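PDB 5VTL: Tb427.07.360- putative uncharacterized metacyclic invariant surface protein from Trypanosoma brucei from Trypanosoma brucei, which is of unknown function but is probably displayed as an invariant protein on the surface of metacyclic trypanosomes, with an extended helical architecture. Local coordinates for residues 202-205 with 206-210; 40-43 with 44-48; 2-5 with 6-10. One frame throughout, in Å; residues are numbered along the deposited sequence.

Contact 1 of 3, residues 202-205 with 206-210; sequences AEEA and ERTAA
Glu204 and Thr208, one helical turn apart, share the polar centre of this contact. The carbonyl oxygen Glu204 O accepts the backbone N-H of Thr208 at 2.9 Å. The hydroxyl Thr208 OG1 lies 3.1 Å from the same Glu204 O, because it sits beside its own backbone N (chi1 -61°) and so faces back down the helix; the hydroxyl proton could instead serve another acceptor, so this bond remains tentative. A water spans the two side chains, donating to Glu204 OE1 at 2.7 Å and meeting Thr208 OG1 at 2.6 Å. Glu206, by contrast, spends its carboxylate on a salt bridge to Arg51 of helix 4-58.

Arg207 folds back over the preceding turn. Its chain bends at chi3 (-62°), which lays one guanidinium face over Glu203 O and Glu204 N, both lying nearer the margin of the group than its centre. Arg207 NH2 lies over Glu204, 3.6 Å from its CA and 3.7 Å from its CB, and the aliphatic Arg207 CG lies 3.3 Å from Glu203 O. The carboxylates of Glu203 and Glu204 stay apart from the guanidinium, Glu203 OE1 being 4.7 Å from Arg207 NH1, so any attraction is probably diffuse rather than a direct ion pair.

The alanines form the packed side. Ala202 and Ala205 are buried against helix 4-58, at Arg51 and Ala55 respectively, while Ala205 and Thr208 meet Val62 in the turn joining helices 4-58 and 63-102. Ala209 reaches Ser58, at the end of helix 4-58, and Thr59 just after it. Alanines on the packed side, with charged residues at its margin, where Glu206 bridges to Arg51, and beyond it, make this a typical amphipathic last stretch of a long helix, here closing the end of helix 157-209 in a bundle of extended helices.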
ATOM      1  N   ALA A 202       6.562   4.182 -32.950  1.00  7.56           N
ATOM      2  CA  ALA A 202       7.867   3.885 -33.517  1.00  5.63           C
ATOM      3  C   ALA A 202       7.731   2.759 -34.535  1.00  9.64           C
ATOM      4  O   ALA A 202       8.347   2.793 -35.599  1.00 11.23           O
ATOM      5  CB  ALA A 202       8.851   3.502 -32.443  1.00  9.18           C
ATOM      6  N   GLU A 203       6.917   1.768 -34.208  1.00  8.06           N
ATOM      7  CA  GLU A 203       6.782   0.586 -35.070  1.00 12.33           C
ATOM      8  C   GLU A 203       6.136   0.987 -36.385  1.00 18.24           C
ATOM      9  O   GLU A 203       6.537   0.525 -37.469  1.00 12.59           O
ATOM     10  CB  GLU A 203       5.965  -0.496 -34.372  1.00  9.58           C
ATOM     11  CG  GLU A 203       6.766  -1.181 -33.275  1.00 16.89           C
ATOM     12  CD  GLU A 203       5.953  -2.136 -32.446  1.00 21.08           C
ATOM     13  OE1 GLU A 203       4.714  -2.186 -32.636  1.00 17.56           O
ATOM     14  OE2 GLU A 203       6.567  -2.833 -31.598  1.00 13.27           O
ATOM     15  N   GLU A 204       5.139   1.856 -36.294  1.00 10.19           N
ATOM     16  CA  GLU A 204       4.460   2.342 -37.503  1.00 10.13           C
ATOM     17  C   GLU A 204       5.398   3.152 -38.361  1.00 15.17           C
ATOM     18  O   GLU A 204       5.437   2.979 -39.583  1.00 16.92           O
ATOM     19  CB  GLU A 204       3.223   3.180 -37.159  1.00 13.96           C
ATOM     20  CG  GLU A 204       2.381   3.521 -38.407  1.00 17.96           C
ATOM     21  CD  GLU A 204       1.308   4.570 -38.180  1.00 30.48           C
ATOM     22  OE1 GLU A 204       1.302   5.562 -38.951  1.00 28.54           O
ATOM     23  OE2 GLU A 204       0.455   4.408 -37.274  1.00 24.34           O
ATOM     24  N   ALA A 205       6.142   4.050 -37.724  1.00 10.94           N
ATOM     25  CA  ALA A 205       7.108   4.883 -38.414  1.00 12.46           C
ATOM     26  C   ALA A 205       8.104   4.029 -39.170  1.00 11.45           C
ATOM     27  O   ALA A 205       8.440   4.304 -40.326  1.00 14.12           O
ATOM     28  CB  ALA A 205       7.855   5.746 -37.428  1.00  9.57           C
ATOM     29  N   GLU A 206       8.606   3.007 -38.494  1.00 10.77           N
ATOM     30  CA  GLU A 206       9.625   2.154 -39.099  1.00 12.45           C
ATOM     31  C   GLU A 206       9.058   1.382 -40.288  1.00 13.74           C
ATOM     32  O   GLU A 206       9.727   1.260 -41.319  1.00 17.79           O
ATOM     33  CB  GLU A 206      10.245   1.223 -38.047  1.00 11.59           C
ATOM     34  CG  GLU A 206      11.297   1.923 -37.195  1.00  8.22           C
ATOM     35  CD  GLU A 206      11.824   1.082 -36.035  1.00 13.14           C
ATOM     36  OE1 GLU A 206      11.334  -0.049 -35.835  1.00 12.42           O
ATOM     37  OE2 GLU A 206      12.724   1.578 -35.326  1.00 14.47           O
ATOM     38  N   ARG A 207       7.827   0.886 -40.162  1.00 14.41           N
ATOM     39  CA  ARG A 207       7.171   0.177 -41.257  1.00 13.12           C
ATOM     40  C   ARG A 207       6.972   1.091 -42.450  1.00 17.48           C
ATOM     41  O   ARG A 207       7.206   0.706 -43.589  1.00 18.91           O
ATOM     42  CB  ARG A 207       5.803  -0.351 -40.843  1.00 17.58           C
ATOM     43  CG  ARG A 207       5.833  -1.563 -39.963  1.00 40.42           C
ATOM     44  CD  ARG A 207       4.430  -2.130 -39.813  1.00 33.03           C
ATOM     45  NE  ARG A 207       3.503  -1.190 -39.165  1.00 30.29           N
ATOM     46  CZ  ARG A 207       3.044  -1.306 -37.913  1.00 38.82           C
ATOM     47  NH1 ARG A 207       3.406  -2.328 -37.137  1.00 45.07           N
ATOM     48  NH2 ARG A 207       2.201  -0.400 -37.424  1.00 26.76           N
ATOM     49  N   THR A 208       6.528   2.313 -42.180  1.00 17.99           N
ATOM     50  CA  THR A 208       6.293   3.272 -43.244  1.00 18.15           C
ATOM     51  C   THR A 208       7.598   3.656 -43.931  1.00 15.98           C
ATOM     52  O   THR A 208       7.650   3.735 -45.150  1.00 23.52           O
ATOM     53  CB  THR A 208       5.580   4.532 -42.714  1.00 20.55           C
ATOM     54  OG1 THR A 208       4.314   4.159 -42.171  1.00 20.33           O
ATOM     55  CG2 THR A 208       5.352   5.544 -43.850  1.00 25.76           C
ATOM     56  N   ALA A 209       8.654   3.883 -43.159  1.00 20.72           N
ATOM     57  CA  ALA A 209       9.946   4.242 -43.737  1.00 20.72           C
ATOM     58  C   ALA A 209      10.532   3.109 -44.584  1.00 24.48           C
ATOM     59  O   ALA A 209      11.162   3.353 -45.615  1.00 30.05           O
ATOM     60  CB  ALA A 209      10.914   4.636 -42.659  1.00 12.03           C
ATOM     61  N   ALA A 210      10.354   1.875 -44.128  1.00 20.10           N
ATOM     62  CA  ALA A 210      10.829   0.710 -44.880  1.00 18.99           C
ATOM     63  C   ALA A 210      10.207   0.664 -46.278  1.00 23.45           C
ATOM     64  O   ALA A 210       9.029   1.006 -46.456  1.00 26.61           O
ATOM     65  CB  ALA A 210      10.497  -0.562 -44.115  1.00 21.10           C
TER
HETATM   66  O   HOH W   1       3.320   6.095 -40.735  1.00 27.73           O

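Contact 2 of 3, residues 40-43 with 44-48; sequences KARE and GCQDA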
ATOM      1  N   LYS A  40      11.387   2.828 -16.103  1.00  5.93           N
ATOM      2  CA  LYS A  40      11.760   1.953 -17.196  1.00  8.52           C
ATOM      3  C   LYS A  40      10.818   2.238 -18.393  1.00 12.79           C
ATOM      4  O   LYS A  40      11.239   2.230 -19.559  1.00  7.85           O
ATOM      5  CB  LYS A  40      11.664   0.493 -16.776  1.00 14.74           C
ATOM      6  CG  LYS A  40      12.080  -0.488 -17.869  1.00 36.59           C
ATOM      7  CD  LYS A  40      12.026  -1.958 -17.411  1.00 56.11           C
ATOM      8  CE  LYS A  40      13.053  -2.311 -16.344  1.00 48.20           C
ATOM      9  NZ  LYS A  40      14.466  -2.233 -16.823  1.00 71.69           N
ATOM     10  N   ALA A  41       9.551   2.503 -18.094  1.00  9.56           N
ATOM     11  CA  ALA A  41       8.577   2.811 -19.145  1.00  5.66           C
ATOM     12  C   ALA A  41       8.913   4.122 -19.845  1.00  6.63           C
ATOM     13  O   ALA A  41       8.811   4.244 -21.057  1.00  6.47           O
ATOM     14  CB  ALA A  41       7.158   2.841 -18.569  1.00 11.13           C
ATOM     15  N   ARG A  42       9.321   5.109 -19.076  1.00  5.42           N
ATOM     16  CA  ARG A  42       9.687   6.384 -19.649  1.00  5.81           C
ATOM     17  C   ARG A  42      10.933   6.215 -20.524  1.00  9.10           C
ATOM     18  O   ARG A  42      11.036   6.789 -21.616  1.00  8.41           O
ATOM     19  CB  ARG A  42       9.901   7.402 -18.530  1.00  3.94           C
ATOM     20  CG  ARG A  42      10.379   8.795 -18.981  1.00  7.24           C
ATOM     21  CD  ARG A  42      11.894   8.941 -18.971  1.00  8.94           C
ATOM     22  NE  ARG A  42      12.414   8.757 -17.629  1.00 11.22           N
ATOM     23  CZ  ARG A  42      13.674   8.474 -17.329  1.00 11.00           C
ATOM     24  NH1 ARG A  42      14.592   8.328 -18.279  1.00 10.37           N
ATOM     25  NH2 ARG A  42      14.010   8.298 -16.061  1.00 13.90           N
ATOM     26  N   GLU A  43      11.886   5.430 -20.055  1.00  9.28           N
ATOM     27  CA  GLU A  43      13.073   5.144 -20.873  1.00  8.68           C
ATOM     28  C   GLU A  43      12.666   4.522 -22.224  1.00  8.55           C
ATOM     29  O   GLU A  43      13.198   4.876 -23.270  1.00 10.68           O
ATOM     30  CB  GLU A  43      14.015   4.205 -20.119  1.00  9.92           C
ATOM     31  CG  GLU A  43      14.828   4.910 -19.051  1.00 14.46           C
ATOM     32  CD  GLU A  43      15.453   3.931 -18.051  1.00 20.17           C
ATOM     33  OE1 GLU A  43      15.312   2.709 -18.254  1.00 20.77           O
ATOM     34  OE2 GLU A  43      16.040   4.389 -17.055  1.00 23.73           O
ATOM     35  N   GLY A  44      11.691   3.624 -22.196  1.00  6.18           N
ATOM     36  CA  GLY A  44      11.182   3.001 -23.402  1.00  8.27           C
ATOM     37  C   GLY A  44      10.534   4.013 -24.334  1.00  9.00           C
ATOM     38  O   GLY A  44      10.591   3.873 -25.556  1.00  6.02           O
ATOM     39  N   CYS A  45       9.895   5.030 -23.762  1.00  9.08           N
ATOM     40  CA  CYS A  45       9.333   6.108 -24.578  1.00  6.78           C
ATOM     41  C   CYS A  45      10.430   6.921 -25.218  1.00  8.94           C
ATOM     42  O   CYS A  45      10.303   7.341 -26.345  1.00  7.40           O
ATOM     43  CB  CYS A  45       8.455   7.045 -23.749  1.00  7.50           C
ATOM     44  SG  CYS A  45       6.921   6.289 -23.239  1.00  8.13           S
ATOM     45  N   GLN A  46      11.503   7.186 -24.480  1.00  7.47           N
ATOM     46  CA  GLN A  46      12.636   7.900 -25.045  1.00  9.77           C
ATOM     47  C   GLN A  46      13.228   7.159 -26.235  1.00  8.74           C
ATOM     48  O   GLN A  46      13.607   7.783 -27.242  1.00 11.75           O
ATOM     49  CB  GLN A  46      13.692   8.120 -23.951  1.00  7.67           C
ATOM     50  CG  GLN A  46      13.266   9.203 -22.962  1.00 11.27           C
ATOM     51  CD  GLN A  46      14.228   9.328 -21.812  1.00 16.15           C
ATOM     52  OE1 GLN A  46      14.609   8.330 -21.216  1.00 13.52           O
ATOM     53  NE2 GLN A  46      14.619  10.552 -21.485  1.00 14.32           N
ATOM     54  N   ASP A  47      13.281   5.831 -26.135  1.00  8.69           N
ATOM     55  CA  ASP A  47      13.815   4.974 -27.198  1.00  8.01           C
ATOM     56  C   ASP A  47      12.907   5.039 -28.423  1.00 10.58           C
ATOM     57  O   ASP A  47      13.365   5.077 -29.567  1.00 10.56           O
ATOM     58  CB  ASP A  47      13.903   3.528 -26.715  1.00 15.11           C
ATOM     59  CG  ASP A  47      14.651   2.613 -27.699  1.00 20.85           C
ATOM     60  OD1 ASP A  47      15.820   2.898 -28.024  1.00 19.76           O
ATOM     61  OD2 ASP A  47      14.064   1.612 -28.147  1.00 21.64           O
ATOM     62  N   ALA A  48      11.608   5.066 -28.161  1.00  6.75           N
ATOM     63  CA  ALA A  48      10.603   5.053 -29.210  1.00  7.21           C
ATOM     64  C   ALA A  48      10.709   6.366 -29.968  1.00  9.67           C
ATOM     65  O   ALA A  48      10.663   6.375 -31.200  1.00  8.45           O
ATOM     66  CB  ALA A  48       9.204   4.853 -28.596  1.00  7.95           C
TER
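Arg42 and Gln46 join their side chains across one turn of helix 4-58. Arg42 NH1 donates to Gln46 OE1 at 2.9 Å with an N-H...O angle of 156°. The oxygen lies in the guanidinium plane, at its edge, whereas the donor stands above the plane of the amide carbonyl rather than on a lone pair. The two flat groups are nearly perpendicular, 88° apart. Although Arg42 CB points away, bends at chi2 (-93°) and chi3 swing CD and NH1 toward Gln46, one turn on, and the Arg42 CD methylene rests against the amide carbon Gln46 CD (3.7 Å). Arg42 NE forms a salt bridge with Glu80 of the neighbouring helix 63-102, and NH2 is also hydrogen-bonded.

The tight side belongs to small residues. Cys45 is buried against Leu73 and Ala76 of helix 63-102, its CB 3.4 Å from Arg42 O, and Ala41 is buried against Ala191 and Arg192 of helix 157-209. The backbone bond from Cys45 N to Ala41 O, 3.0 Å long, joins the two.

The other side is looser. Lys40, Glu43 and Gln46 are exposed. Glu43 CG stays 4.1 Å from Gln46 OE1, and this amide oxygen lies closer to the backbone, 3.6 Å from Glu43 CA. Asp47 turns its carboxylate to Arg50, further along the helix.

With NH1 held by an uncharged amide and NE by a carboxylate, the rotation of the Arg42 guanidinium is probably fixed; its charge is probably balanced mainly by Glu80, while Gln46 helps to orient it.

Contact 3 of 3, residues 2-5 with 6-10; sequences NTVS and HVSAA
Thr3 O receives the N-H of Val7 at 3.0 Å, a nearly straight bond (168°) that closes the first turn of helix 4-58. Up to Thr3 the backbone is non-helical, with Thr3 itself extended, and from Val4 onward it is helical; Ser8 N to Val4 O (2.8 Å) and Ala9 N to Ser5 O (3.1 Å) carry the pattern on. Thr3 occupies the N-cap. A chi1 of 71° sets its OG1 between its own backbone N and carbonyl carbon, turned to His6 N, from which it accepts at 3.3 Å, although the hydroxyl sits too close to the His6 ring in the model and its exact place is doubtful.

Among the side chains, the methyl Thr3 CG2, beside its backbone N, lies 3.9 Å from His6 NE2, and Thr3 CA lies at the ring edge, in its plane. The imidazole, buried, meets Phe155 edge-to-face and also touches Phe154 and Tyr111. Val7 lays its CG2 branch 3.6 Å from Thr3 O and packs on Val115 and Ile128 of two neighbouring helices. On another side of the turn, Ser8 OG stands 3.1 Å from Val4 O, a bond whose proton may go elsewhere.

If OG1 is placed correctly, a threonine oxygen set against the N-H of His6 would probably offset part of the positive charge of the helix start, while the aromatic and aliphatic neighbours shield His6 and Val7 from water.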
ATOM      1  N   ASN A   2     -13.841 -11.370  30.075  1.00  5.32           N
ATOM      2  CA  ASN A   2     -12.799 -12.314  29.670  1.00  6.82           C
ATOM      3  C   ASN A   2     -13.355 -13.627  29.095  1.00  7.33           C
ATOM      4  O   ASN A   2     -12.769 -14.699  29.245  1.00  5.33           O
ATOM      5  CB  ASN A   2     -11.861 -12.592  30.838  1.00 10.45           C
ATOM      6  CG  ASN A   2     -12.572 -13.104  32.057  1.00 11.01           C
ATOM      7  OD1 ASN A   2     -13.784 -13.381  32.035  1.00  9.75           O
ATOM      8  ND2 ASN A   2     -11.831 -13.208  33.155  1.00 13.45           N
ATOM      9  N   THR A   3     -14.479 -13.518  28.411  1.00  4.98           N
ATOM     10  CA  THR A   3     -15.016 -14.646  27.680  1.00  5.81           C
ATOM     11  C   THR A   3     -14.140 -14.936  26.462  1.00  3.00           C
ATOM     12  O   THR A   3     -13.356 -14.091  26.028  1.00  4.17           O
ATOM     13  CB  THR A   3     -16.435 -14.360  27.188  1.00  8.11           C
ATOM     14  OG1 THR A   3     -16.387 -13.395  26.141  1.00  5.41           O
ATOM     15  CG2 THR A   3     -17.323 -13.853  28.322  1.00 11.62           C
ATOM     16  N   VAL A   4     -14.303 -16.128  25.899  1.00  3.59           N
ATOM     17  CA  VAL A   4     -13.642 -16.491  24.651  1.00  3.70           C
ATOM     18  C   VAL A   4     -13.758 -15.392  23.589  1.00  4.11           C
ATOM     19  O   VAL A   4     -12.765 -15.021  22.983  1.00  4.92           O
ATOM     20  CB  VAL A   4     -14.220 -17.831  24.141  1.00  6.90           C
ATOM     21  CG1 VAL A   4     -13.799 -18.112  22.725  1.00  6.12           C
ATOM     22  CG2 VAL A   4     -13.765 -18.944  25.088  1.00  5.09           C
ATOM     23  N   SER A   5     -14.957 -14.831  23.408  1.00  4.73           N
ATOM     24  CA  SER A   5     -15.143 -13.788  22.401  1.00  6.07           C
ATOM     25  C   SER A   5     -14.350 -12.512  22.729  1.00  4.38           C
ATOM     26  O   SER A   5     -13.800 -11.888  21.810  1.00  5.59           O
ATOM     27  CB  SER A   5     -16.619 -13.465  22.220  1.00  9.92           C
ATOM     28  OG  SER A   5     -17.285 -14.567  21.632  1.00  8.75           O
ATOM     29  N   HIS A   6     -14.292 -12.122  24.005  1.00  3.17           N
ATOM     30  CA  HIS A   6     -13.532 -10.925  24.391  1.00  4.75           C
ATOM     31  C   HIS A   6     -12.067 -11.166  24.054  1.00  5.07           C
ATOM     32  O   HIS A   6     -11.396 -10.330  23.462  1.00  3.37           O
ATOM     33  CB  HIS A   6     -13.614 -10.619  25.882  1.00  4.19           C
ATOM     34  CG  HIS A   6     -14.974 -10.234  26.387  1.00  5.33           C
ATOM     35  ND1 HIS A   6     -15.531  -8.992  26.177  1.00 12.49           N
ATOM     36  CD2 HIS A   6     -15.846 -10.905  27.172  1.00  4.52           C
ATOM     37  CE1 HIS A   6     -16.700  -8.931  26.787  1.00  5.53           C
ATOM     38  NE2 HIS A   6     -16.918 -10.082  27.391  1.00 11.69           N
ATOM     39  N   VAL A   7     -11.565 -12.327  24.437  1.00  4.13           N
ATOM     40  CA  VAL A   7     -10.140 -12.609  24.226  1.00  3.88           C
ATOM     41  C   VAL A   7      -9.831 -12.753  22.738  1.00  2.38           C
ATOM     42  O   VAL A   7      -8.789 -12.295  22.259  1.00  3.66           O
ATOM     43  CB  VAL A   7      -9.718 -13.864  25.020  1.00  4.33           C
ATOM     44  CG1 VAL A   7      -8.280 -14.254  24.708  1.00  9.65           C
ATOM     45  CG2 VAL A   7      -9.870 -13.594  26.485  1.00  7.06           C
ATOM     46  N   SER A   8     -10.735 -13.364  21.971  1.00  4.04           N
ATOM     47  CA  SER A   8     -10.516 -13.469  20.534  1.00  5.18           C
ATOM     48  C   SER A   8     -10.372 -12.091  19.866  1.00  3.59           C
ATOM     49  O   SER A   8      -9.492 -11.876  19.016  1.00  3.04           O
ATOM     50  CB  SER A   8     -11.655 -14.252  19.871  1.00  9.93           C
ATOM     51  OG  SER A   8     -11.555 -15.611  20.207  1.00 11.12           O
ATOM     52  N   ALA A   9     -11.263 -11.186  20.237  1.00  3.78           N
ATOM     53  CA  ALA A   9     -11.233  -9.817  19.743  1.00  5.59           C
ATOM     54  C   ALA A   9      -9.911  -9.122  20.109  1.00  3.98           C
ATOM     55  O   ALA A   9      -9.274  -8.476  19.270  1.00  2.84           O
ATOM     56  CB  ALA A   9     -12.384  -9.050  20.329  1.00  3.92           C
ATOM     57  N   ALA A  10      -9.499  -9.254  21.361  1.00  4.44           N
ATOM     58  CA  ALA A  10      -8.267  -8.621  21.821  1.00  3.23           C
ATOM     59  C   ALA A  10      -7.053  -9.193  21.111  1.00  4.51           C
ATOM     60  O   ALA A  10      -6.121  -8.468  20.791  1.00  3.98           O
ATOM     61  CB  ALA A  10      -8.110  -8.789  23.318  1.00  4.54           C
TER

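In the fold
Contacts 1 and 2 lie toward one end of the elongated molecule, their centres about 17 Å apart, and they meet directly where Ala202 CB packs on Ala48 O at 3.6 Å. Helices 157-209 and 4-58 come close there, with small residues at the touching point and the Glu206-Arg51 salt bridge nearby. Contact 3 sits on the opposite side of the chain's centre, its own centre about 55 Å from that of contact 2 and about 68 Å from that of contact 1. Helix 4-58 carries both contact 2 and contact 3, so one helix links the two regions. Just beyond residues 6-10, the Cys11-Cys132 disulfide ties the start of that helix to a later part of the chain.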